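PDB 2O5H: DUF596 domain-containing protein from Neisseria meningitidis, which is of unknown function, a conserved bacterial protein with a mixed alpha-beta fold whose assembly pairs two copies of the chain. Local coordinates for residues K14-R19 / F55-K60. Sequence-based numbering, arbitrary orientation. Where two conformers were deposited one is given.
Sequences KRYQDR and FFILFK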
ATOM      1  N   LYS A  14     -21.904  -1.628   8.635  1.00 40.26           N
ATOM      2  CA  LYS A  14     -22.234  -2.981   9.088  1.00 39.30           C
ATOM      3  C   LYS A  14     -21.642  -4.090   8.223  1.00 39.95           C
ATOM      4  O   LYS A  14     -21.110  -5.085   8.748  1.00 40.37           O
ATOM      5  CB  LYS A  14     -23.751  -3.132   9.199  1.00 40.24           C
ATOM      6  CG  LYS A  14     -24.176  -4.278  10.083  1.00 41.17           C
ATOM      7  CD  LYS A  14     -25.581  -4.073  10.640  1.00 44.92           C
ATOM      8  CE  LYS A  14     -26.178  -5.427  11.016  1.00 45.40           C
ATOM      9  NZ  LYS A  14     -27.590  -5.312  11.504  1.00 47.78           N
ATOM     10  N   ARG A  15     -21.727  -3.940   6.903  1.00 38.75           N
ATOM     11  CA  ARG A  15     -21.176  -4.939   5.997  1.00 38.78           C
ATOM     12  C   ARG A  15     -19.653  -5.012   6.091  1.00 37.25           C
ATOM     13  O   ARG A  15     -19.103  -6.091   5.990  1.00 36.84           O
ATOM     14  CB  ARG A  15     -21.625  -4.697   4.559  1.00 38.58           C
ATOM     15  CG  ARG A  15     -23.135  -4.830   4.395  1.00 42.43           C
ATOM     16  CD  ARG A  15     -23.568  -4.787   2.935  1.00 46.40           C
ATOM     17  NE  ARG A  15     -23.709  -3.410   2.462  1.00 46.07           N
ATOM     18  CZ  ARG A  15     -22.888  -2.842   1.581  1.00 46.20           C
ATOM     19  NH1 ARG A  15     -21.905  -3.555   1.083  1.00 44.46           N
ATOM     20  NH2 ARG A  15     -23.063  -1.581   1.193  1.00 41.10           N
ATOM     21  N   TYR A  16     -18.985  -3.883   6.311  1.00 36.99           N
ATOM     22  CA  TYR A  16     -17.509  -3.891   6.384  1.00 37.24           C
ATOM     23  C   TYR A  16     -16.999  -4.612   7.645  1.00 38.89           C
ATOM     24  O   TYR A  16     -15.926  -5.242   7.648  1.00 38.71           O
ATOM     25  CB  TYR A  16     -16.885  -2.475   6.205  1.00 36.50           C
ATOM     26  CG  TYR A  16     -15.360  -2.544   6.270  1.00 35.96           C
ATOM     27  CD1 TYR A  16     -14.615  -3.011   5.177  1.00 34.11           C
ATOM     28  CD2 TYR A  16     -14.682  -2.218   7.446  1.00 35.61           C
ATOM     29  CE1 TYR A  16     -13.247  -3.122   5.245  1.00 30.43           C
ATOM     30  CE2 TYR A  16     -13.307  -2.348   7.548  1.00 35.03           C
ATOM     31  CZ  TYR A  16     -12.586  -2.802   6.447  1.00 35.53           C
ATOM     32  OH  TYR A  16     -11.220  -2.908   6.567  1.00 34.87           O
ATOM     33  N   GLN A  17     -17.816  -4.599   8.700  1.00 40.56           N
ATOM     34  CA  GLN A  17     -17.478  -5.229   9.977  1.00 41.35           C
ATOM     35  C   GLN A  17     -16.972  -6.658   9.881  1.00 41.01           C
ATOM     36  O   GLN A  17     -16.099  -7.050  10.649  1.00 41.86           O
ATOM     37  CB  GLN A  17     -18.662  -5.140  10.942  1.00 42.59           C
ATOM     38  CG  GLN A  17     -18.266  -4.698  12.360  1.00 46.95           C
ATOM     39  CD  GLN A  17     -17.470  -3.377  12.389  1.00 50.72           C
ATOM     40  OE1 GLN A  17     -17.584  -2.530  11.486  1.00 53.38           O
ATOM     41  NE2 GLN A  17     -16.670  -3.201  13.441  1.00 51.72           N
ATOM     42  N   ASP A  18     -17.493  -7.433   8.930  0.50 40.83           N
ATOM     43  CA  ASP A  18     -17.128  -8.851   8.782  0.50 40.17           C
ATOM     44  C   ASP A  18     -15.750  -9.119   8.123  0.50 39.56           C
ATOM     45  O   ASP A  18     -15.324 -10.280   8.013  0.50 38.88           O
ATOM     46  CB  ASP A  18     -18.215  -9.609   8.004  0.50 40.67           C
ATOM     47  CG  ASP A  18     -19.633  -9.167   8.366  0.50 42.11           C
ATOM     48  OD1 ASP A  18     -19.844  -8.556   9.440  0.50 44.24           O
ATOM     49  OD2 ASP A  18     -20.547  -9.450   7.565  0.50 43.53           O
ATOM     50  N   ARG A  19     -15.072  -8.077   7.653  1.00 38.99           N
ATOM     51  CA  ARG A  19     -13.666  -8.235   7.185  1.00 38.08           C
ATOM     52  C   ARG A  19     -12.695  -7.336   7.944  1.00 38.07           C
ATOM     53  O   ARG A  19     -11.493  -7.323   7.643  1.00 38.05           O
ATOM     54  CB  ARG A  19     -13.550  -7.973   5.677  1.00 38.24           C
ATOM     55  CG  ARG A  19     -14.051  -6.566   5.250  1.00 36.69           C
ATOM     56  CD  ARG A  19     -13.852  -6.332   3.777  1.00 37.09           C
ATOM     57  NE  ARG A  19     -12.452  -6.031   3.413  1.00 33.42           N
ATOM     58  CZ  ARG A  19     -11.962  -6.194   2.203  1.00 34.61           C
ATOM     59  NH1 ARG A  19     -12.744  -6.713   1.259  1.00 31.65           N
ATOM     60  NH2 ARG A  19     -10.686  -5.854   1.937  1.00 31.14           N
ATOM     61  N   PHE A  55     -12.368   2.495   4.057  1.00 32.26           N
ATOM     62  CA  PHE A  55     -11.101   3.057   4.427  1.00 32.80           C
ATOM     63  C   PHE A  55     -11.139   3.716   5.813  1.00 32.35           C
ATOM     64  O   PHE A  55     -10.271   3.454   6.644  1.00 33.19           O
ATOM     65  CB  PHE A  55     -10.577   4.024   3.360  1.00 32.23           C
ATOM     66  CG  PHE A  55      -9.328   4.768   3.793  1.00 33.88           C
ATOM     67  CD1 PHE A  55      -8.059   4.250   3.510  1.00 36.06           C
ATOM     68  CD2 PHE A  55      -9.429   6.000   4.479  1.00 33.80           C
ATOM     69  CE1 PHE A  55      -6.899   4.936   3.894  1.00 34.20           C
ATOM     70  CE2 PHE A  55      -8.279   6.678   4.881  1.00 33.01           C
ATOM     71  CZ  PHE A  55      -7.025   6.150   4.592  1.00 34.69           C
ATOM     72  N   PHE A  56     -12.119   4.580   6.061  1.00 32.49           N
ATOM     73  CA  PHE A  56     -12.182   5.301   7.331  1.00 32.58           C
ATOM     74  C   PHE A  56     -12.484   4.409   8.515  1.00 32.99           C
ATOM     75  O   PHE A  56     -12.043   4.699   9.627  1.00 33.01           O
ATOM     76  CB  PHE A  56     -13.147   6.511   7.243  1.00 33.48           C
ATOM     77  CG  PHE A  56     -12.541   7.676   6.524  1.00 36.00           C
ATOM     78  CD1 PHE A  56     -11.388   8.299   7.046  1.00 36.14           C
ATOM     79  CD2 PHE A  56     -13.041   8.108   5.304  1.00 33.52           C
ATOM     80  CE1 PHE A  56     -10.790   9.353   6.376  1.00 39.25           C
ATOM     81  CE2 PHE A  56     -12.416   9.217   4.612  1.00 35.99           C
ATOM     82  CZ  PHE A  56     -11.317   9.828   5.160  1.00 36.23           C
ATOM     83  N   ILE A  57     -13.223   3.316   8.312  1.00 33.72           N
ATOM     84  CA  ILE A  57     -13.469   2.397   9.439  1.00 33.72           C
ATOM     85  C   ILE A  57     -12.141   1.723   9.831  1.00 33.15           C
ATOM     86  O   ILE A  57     -11.822   1.577  11.008  1.00 32.41           O
ATOM     87  CB  ILE A  57     -14.511   1.303   9.104  1.00 33.75           C
ATOM     88  CG1 ILE A  57     -15.888   1.939   8.889  1.00 36.56           C
ATOM     89  CG2 ILE A  57     -14.595   0.212  10.238  1.00 35.45           C
ATOM     90  CD1 ILE A  57     -16.819   1.061   8.086  1.00 34.67           C
ATOM     91  N   LEU A  58     -11.363   1.329   8.827  1.00 32.42           N
ATOM     92  CA  LEU A  58     -10.129   0.609   9.076  1.00 31.68           C
ATOM     93  C   LEU A  58      -9.122   1.571   9.720  1.00 32.87           C
ATOM     94  O   LEU A  58      -8.495   1.250  10.720  1.00 32.29           O
ATOM     95  CB  LEU A  58      -9.570   0.035   7.763  1.00 32.85           C
ATOM     96  CG  LEU A  58      -8.167  -0.646   7.769  1.00 31.98           C
ATOM     97  CD1 LEU A  58      -8.120  -1.865   8.753  1.00 31.83           C
ATOM     98  CD2 LEU A  58      -7.845  -1.073   6.342  1.00 29.66           C
ATOM     99  N   PHE A  59      -8.967   2.725   9.088  1.00 33.38           N
ATOM    100  CA  PHE A  59      -8.130   3.837   9.555  1.00 35.00           C
ATOM    101  C   PHE A  59      -8.429   4.140  11.023  1.00 35.95           C
ATOM    102  O   PHE A  59      -7.516   4.159  11.858  1.00 36.08           O
ATOM    103  CB  PHE A  59      -8.472   4.993   8.626  1.00 34.88           C
ATOM    104  CG  PHE A  59      -7.854   6.316   8.929  1.00 34.66           C
ATOM    105  CD1 PHE A  59      -6.577   6.624   8.469  1.00 36.07           C
ATOM    106  CD2 PHE A  59      -8.625   7.323   9.544  1.00 35.74           C
ATOM    107  CE1 PHE A  59      -6.036   7.922   8.678  1.00 36.61           C
ATOM    108  CE2 PHE A  59      -8.110   8.609   9.758  1.00 35.08           C
ATOM    109  CZ  PHE A  59      -6.815   8.908   9.315  1.00 35.07           C
ATOM    110  N   LYS A  60      -9.697   4.391  11.351  1.00 35.84           N
ATOM    111  CA  LYS A  60     -10.054   4.710  12.723  1.00 36.20           C
ATOM    112  C   LYS A  60      -9.791   3.552  13.676  1.00 35.70           C
ATOM    113  O   LYS A  60      -9.365   3.767  14.806  1.00 34.50           O
ATOM    114  CB  LYS A  60     -11.517   5.152  12.872  1.00 36.46           C
ATOM    115  CG  LYS A  60     -11.804   6.514  12.256  1.00 40.08           C
ATOM    116  CD  LYS A  60     -12.912   7.245  12.970  1.00 44.23           C
ATOM    117  CE  LYS A  60     -14.243   6.470  13.004  1.00 48.65           C
ATOM    118  NZ  LYS A  60     -14.757   6.134  11.654  1.00 49.60           N
TER
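Tyr-16 reaches across to Ile-57 and Leu-58, and the contact is best followed outward along its side chain. At the root, CB of Tyr-16 meets CD1 of Ile-57 at 4.0 Å. With CG anti to the backbone N (chi1 -179°), the ring then extends from helix 3-16 toward helix 48-64. Along one side of it, CD2 of Tyr-16 touches CG2 of Ile-57 at 3.7 Å, the closest carbon pair here, and CE2 of Tyr-16 lies 3.9 Å from the same methyl. The methyl comes in obliquely to the ring. The two side chains run antiparallel alongside one another: the far end of Ile-57, CD1, lies back by the tyrosine's CB, while the tyrosine continues beyond the isoleucine.

Both helices belong to the helical part of this alpha-beta fold, and the chain between them is mostly helix with no strand. Helix 34-41 adds Ile-41, which touches both Tyr-16 and Leu-58, and Phe-44 meets the Tyr-16 ring edge-to-face.

The phenol oxygen comes to Leu-58 last. OH of Tyr-16 stands 3.6 Å from CB of Leu-58, and 3.8 Å from CD2 of Leu-58, contacts that are purely van der Waals. The hydroxyl of Tyr-16 is hydrogen-bonded to OD2 of Asp-23 on helix 20-30, so this buried group is tied down beside an aliphatic side chain. Outside the contact, that same OD2 of Asp-23 also takes a salt bridge from NE of Arg-19, the N-cap residue of helix 20-30.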